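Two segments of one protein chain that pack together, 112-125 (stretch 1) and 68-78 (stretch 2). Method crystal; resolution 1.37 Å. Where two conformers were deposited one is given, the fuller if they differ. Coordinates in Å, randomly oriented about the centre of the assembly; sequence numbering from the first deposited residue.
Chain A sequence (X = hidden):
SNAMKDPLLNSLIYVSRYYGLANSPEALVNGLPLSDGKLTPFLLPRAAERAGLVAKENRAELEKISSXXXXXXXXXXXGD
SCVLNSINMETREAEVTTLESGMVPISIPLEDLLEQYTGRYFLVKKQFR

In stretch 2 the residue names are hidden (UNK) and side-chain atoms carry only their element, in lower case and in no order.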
# COMPACT_ATOMS: atom_id res chain seq x y z
N ASP A 112 13.31 -7.94 7.48
CA ASP A 112 13.30 -6.48 7.41
C ASP A 112 11.88 -5.94 7.38
O ASP A 112 11.57 -4.91 8.01
CB ASP A 112 14.06 -6.02 6.16
CG ASP A 112 15.55 -6.21 6.28
OD1 ASP A 112 16.05 -6.39 7.39
OD2 ASP A 112 16.22 -6.08 5.24
N LEU A 113 11.01 -6.62 6.64
CA LEU A 113 9.62 -6.20 6.57
C LEU A 113 8.93 -6.46 7.91
O LEU A 113 8.17 -5.60 8.42
CB LEU A 113 8.90 -6.92 5.42
CG LEU A 113 7.48 -6.44 5.17
CD1 LEU A 113 7.39 -4.93 4.94
CD2 LEU A 113 6.91 -7.21 3.99
N LEU A 114 9.22 -7.60 8.53
CA LEU A 114 8.61 -7.92 9.85
C LEU A 114 8.94 -6.83 10.86
O LEU A 114 8.10 -6.44 11.66
CB LEU A 114 9.13 -9.26 10.36
CG LEU A 114 8.49 -10.51 9.72
CD1 LEU A 114 9.32 -11.79 10.04
CD2 LEU A 114 7.05 -10.71 10.19
N GLU A 115 10.18 -6.33 10.85
CA GLU A 115 10.57 -5.30 11.83
C GLU A 115 9.90 -3.96 11.64
O GLU A 115 9.82 -3.17 12.58
CB GLU A 115 12.11 -5.11 11.88
CG GLU A 115 12.63 -3.92 12.75
CD GLU A 115 12.43 -4.04 14.28
OE1 GLU A 115 12.30 -5.17 14.80
OE2 GLU A 115 12.43 -2.98 14.93
N GLN A 116 9.49 -3.64 10.41
CA GLN A 116 8.83 -2.35 10.19
C GLN A 116 7.30 -2.42 10.16
O GLN A 116 6.64 -1.37 10.15
CB GLN A 116 9.32 -1.63 8.92
CG GLN A 116 10.82 -1.40 8.92
CD GLN A 116 11.29 -0.60 10.12
OE1 GLN A 116 10.61 0.34 10.57
NE2 GLN A 116 12.44 -1.01 10.69
N TYR A 117 6.74 -3.61 10.02
CA TYR A 117 5.30 -3.73 9.83
C TYR A 117 4.56 -3.51 11.15
O TYR A 117 4.97 -4.04 12.18
CB TYR A 117 5.02 -5.14 9.28
CG TYR A 117 3.54 -5.46 9.15
CD1 TYR A 117 2.71 -4.64 8.39
CD2 TYR A 117 2.99 -6.56 9.79
CE1 TYR A 117 1.35 -4.94 8.28
CE2 TYR A 117 1.65 -6.86 9.65
CZ TYR A 117 0.86 -6.06 8.89
OH TYR A 117 -0.50 -6.34 8.77
N THR A 118 3.48 -2.71 11.11
CA THR A 118 2.76 -2.35 12.34
C THR A 118 1.72 -3.37 12.76
O THR A 118 1.20 -3.27 13.88
CB THR A 118 1.97 -1.05 12.12
OG1 THR A 118 0.98 -1.24 11.09
CG2 THR A 118 2.90 0.12 11.81
N GLY A 119 1.34 -4.31 11.89
CA GLY A 119 0.20 -5.18 12.18
C GLY A 119 -1.08 -4.74 11.52
O GLY A 119 -2.11 -5.42 11.66
N ARG A 120 -1.07 -3.59 10.84
CA ARG A 120 -2.26 -3.06 10.16
C ARG A 120 -2.00 -3.00 8.66
O ARG A 120 -0.91 -2.58 8.22
CB ARG A 120 -2.58 -1.66 10.68
CG ARG A 120 -2.92 -1.66 12.16
CD ARG A 120 -3.23 -0.25 12.70
NE ARG A 120 -2.14 0.73 12.61
CZ ARG A 120 -1.04 0.83 13.35
NH1 ARG A 120 -0.75 -0.03 14.35
NH2 ARG A 120 -0.23 1.87 13.06
N TYR A 121 -3.00 -3.39 7.86
CA TYR A 121 -2.85 -3.33 6.40
C TYR A 121 -4.20 -2.97 5.78
O TYR A 121 -5.23 -3.05 6.46
CB TYR A 121 -2.34 -4.69 5.85
CG TYR A 121 -3.41 -5.76 5.87
CD1 TYR A 121 -4.15 -6.04 4.73
CD2 TYR A 121 -3.69 -6.49 7.06
CE1 TYR A 121 -5.18 -6.99 4.79
CE2 TYR A 121 -4.71 -7.43 7.10
CZ TYR A 121 -5.42 -7.66 5.97
OH TYR A 121 -6.45 -8.57 6.02
N PHE A 122 -4.19 -2.59 4.50
CA PHE A 122 -5.42 -2.38 3.73
C PHE A 122 -5.58 -3.46 2.71
O PHE A 122 -4.66 -3.73 1.89
CB PHE A 122 -5.46 -1.03 3.03
CG PHE A 122 -5.62 0.11 3.99
CD1 PHE A 122 -6.89 0.69 4.15
CD2 PHE A 122 -4.54 0.65 4.70
CE1 PHE A 122 -7.07 1.74 5.03
CE2 PHE A 122 -4.75 1.73 5.58
CZ PHE A 122 -6.01 2.24 5.73
N LEU A 123 -6.77 -4.06 2.73
CA LEU A 123 -7.27 -4.93 1.67
C LEU A 123 -7.86 -4.06 0.57
O LEU A 123 -8.77 -3.28 0.85
CB LEU A 123 -8.42 -5.79 2.22
CG LEU A 123 -9.27 -6.52 1.17
CD1 LEU A 123 -8.46 -7.60 0.43
CD2 LEU A 123 -10.52 -7.15 1.75
N VAL A 124 -7.36 -4.20 -0.67
CA VAL A 124 -7.78 -3.31 -1.75
C VAL A 124 -8.35 -4.16 -2.87
O VAL A 124 -7.72 -5.17 -3.25
CB VAL A 124 -6.60 -2.46 -2.26
CG1 VAL A 124 -7.12 -1.44 -3.28
CG2 VAL A 124 -5.91 -1.71 -1.15
N LYS A 125 -9.51 -3.79 -3.39
CA LYS A 125 -10.13 -4.54 -4.49
C LYS A 125 -10.84 -3.52 -5.38
O LYS A 125 -10.98 -2.35 -5.03
CB LYS A 125 -11.11 -5.60 -3.95
CG LYS A 125 -12.29 -4.99 -3.24
CD LYS A 125 -13.18 -6.06 -2.63
CE LYS A 125 -14.35 -5.42 -1.89
NZ LYS A 125 -15.19 -6.53 -1.27
N UNK A 68 -3.58 -14.59 -1.74
CA UNK A 68 -4.72 -14.38 -2.62
C UNK A 68 -5.19 -12.94 -2.65
O UNK A 68 -5.76 -12.52 -3.68
c UNK A 68 -6.67 -17.68 -1.91
c UNK A 68 -5.73 -16.75 -2.57
c UNK A 68 -5.92 -15.28 -2.21
c UNK A 68 -6.00 -16.85 -4.05
N UNK A 69 -4.95 -12.16 -1.57
CA UNK A 69 -5.51 -10.80 -1.59
C UNK A 69 -4.52 -9.78 -2.13
O UNK A 69 -4.89 -8.60 -2.29
c UNK A 69 -4.78 -10.07 0.80
c UNK A 69 -5.95 -10.32 -0.16
c UNK A 69 -7.02 -11.25 0.39
c UNK A 69 -5.16 -9.13 1.94
N UNK A 70 -3.31 -10.21 -2.44
CA UNK A 70 -2.28 -9.24 -2.81
C UNK A 70 -2.54 -8.71 -4.22
O UNK A 70 -3.11 -9.43 -5.04
c UNK A 70 -0.93 -9.93 -2.67
c UNK A 70 0.80 -11.06 -1.22
c UNK A 70 -0.62 -10.40 -1.24
c UNK A 70 -0.71 -9.32 -0.18
N UNK A 71 -2.11 -7.49 -4.54
CA UNK A 71 -1.31 -6.59 -3.67
C UNK A 71 -2.14 -5.93 -2.55
O UNK A 71 -3.30 -5.54 -2.75
c UNK A 71 -0.81 -5.51 -4.65
c UNK A 71 -1.87 -5.48 -5.73
c UNK A 71 -2.28 -6.97 -5.92
N UNK A 72 -1.51 -5.82 -1.38
CA UNK A 72 -2.11 -5.14 -0.21
C UNK A 72 -1.26 -3.95 0.16
O UNK A 72 -0.10 -3.84 -0.28
c UNK A 72 -2.19 -6.09 0.95
N UNK A 73 -1.82 -3.01 0.90
CA UNK A 73 -1.02 -1.88 1.34
C UNK A 73 -0.69 -2.04 2.83
O UNK A 73 -1.62 -2.12 3.64
c UNK A 73 -2.80 0.89 -0.81
c UNK A 73 -1.74 -0.55 1.08
c UNK A 73 -2.01 -0.37 -0.43
c UNK A 73 -0.94 0.61 1.70
N UNK A 74 0.59 -2.13 3.17
CA UNK A 74 0.97 -2.32 4.56
C UNK A 74 1.22 -0.98 5.21
O UNK A 74 1.89 -0.10 4.63
c UNK A 74 3.58 -5.19 4.19
c UNK A 74 1.08 -5.36 4.40
c UNK A 74 2.26 -4.51 3.97
c UNK A 74 2.25 -3.13 4.65
N UNK A 75 0.74 -0.83 6.45
CA UNK A 75 1.12 0.34 7.24
C UNK A 75 2.37 -0.00 8.01
O UNK A 75 2.46 -1.01 8.73
c UNK A 75 -1.33 1.00 7.46
c UNK A 75 -0.02 0.68 8.22
c UNK A 75 0.39 1.85 9.11
N UNK A 76 3.40 0.84 7.84
CA UNK A 76 4.73 0.60 8.42
C UNK A 76 4.98 1.66 9.51
O UNK A 76 4.31 2.68 9.57
c UNK A 76 5.65 -1.71 6.56
c UNK A 76 5.63 -0.25 6.15
c UNK A 76 6.73 0.03 5.13
c UNK A 76 5.82 0.72 7.33
N UNK A 77 5.94 1.37 10.37
CA UNK A 77 6.27 2.28 11.48
C UNK A 77 6.67 3.65 10.95
O UNK A 77 7.22 3.78 9.86
c UNK A 77 7.94 -1.35 14.57
c UNK A 77 7.43 1.70 12.30
n UNK A 77 9.18 -2.04 15.10
c UNK A 77 8.32 -0.11 13.76
c UNK A 77 7.07 0.45 13.09
N UNK A 78 6.38 4.68 11.74
CA UNK A 78 6.84 6.02 11.43
C UNK A 78 6.06 6.73 10.32
O UNK A 78 6.65 7.59 9.63
O HOH W 1 -5.31 -6.19 -0.93
O HOH W 2 -5.32 -5.73 -4.59
O HOH W 3 8.98 1.81 8.68

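Position 68 has four side-chain carbons, forked at the second. None comes near stretch 1. The fork identifies Leu68, on the surface.

Position 69 also has four carbons, but the fork is at the first, with one arm two carbons long. That is Ile69. Its CD1 lies 3.6 Å from Tyr121 CE1, and its CB lies 3.7 Å from Leu123 CD1.

Position 70 carries four carbons forked at the second and makes no contact with stretch 1. It is Leu70.

Position 71 has three carbons closing a ring onto its own backbone N, which only proline does. Pro71 follows a cis peptide bond. Water 2 joins its O (2.7 Å from the water) to Val124 O (2.8 Å from the water).

Position 72 has a single carbon, so it is Ala72. Its CB sits 3.5 Å from Phe122 O and 4.3 Å from Tyr121 CD1.

Position 73 has four carbons, forked at the first with one longer arm. This is Ile73. Its CD1 reaches Val124 CG2 at 4.1 Å, and its CB is 4.2 Å from Phe122 CB. Its backbone pairs with Phe122 both ways: Ile73 N to Phe122 O, 3.1 Å, and Phe122 N to Ile73 O, 2.8 Å.

Position 74 has four carbons forked at the second, giving Leu74. Its CD1 meets Leu113 CD2 at 3.9 Å. Its CD2 lies 3.8 Å from Tyr121 CB and 3.9 Å from Tyr117 CE1.

Position 75 has one carbon carrying two more: Val75. Its CG2 is at the edge of the Phe122 ring, 4.0 Å from CE2. Its N bonds to Arg120 O at 3.0 Å. Its O accepts from Thr118 N (3.1 Å) and Thr118 OG1 (2.8 Å).

Position 76 has four carbons forked at the second, hence Leu76. Its CB starts away, but CD2 comes back to 4.0 Å from Leu113 CD1.

Position 77 has four carbons in a row ending in nitrogen: Lys77. NZ donates to Glu115 O at 2.8 Å and forms a salt bridge with Glu115 OE2 at 3.4 Å. Its N bonds to Gln116 O, 2.8 Å.

Position 78 has no side-chain atoms. It is Gly78, and its positive phi favours glycine.

The contact is an antiparallel strand pairing with a beta bulge between Tyr117 and Tyr121. Thr118 OG1 helps hold the corner by also accepting from Arg120 N at 3.1 Å. Tyr121 and Leu74 share one face of the sheet, Phe122 and Ile73 the other. Leu113 brings the helix onto Leu74 and Leu76.

Stretch 2 (68-78) LILPAILVLKG
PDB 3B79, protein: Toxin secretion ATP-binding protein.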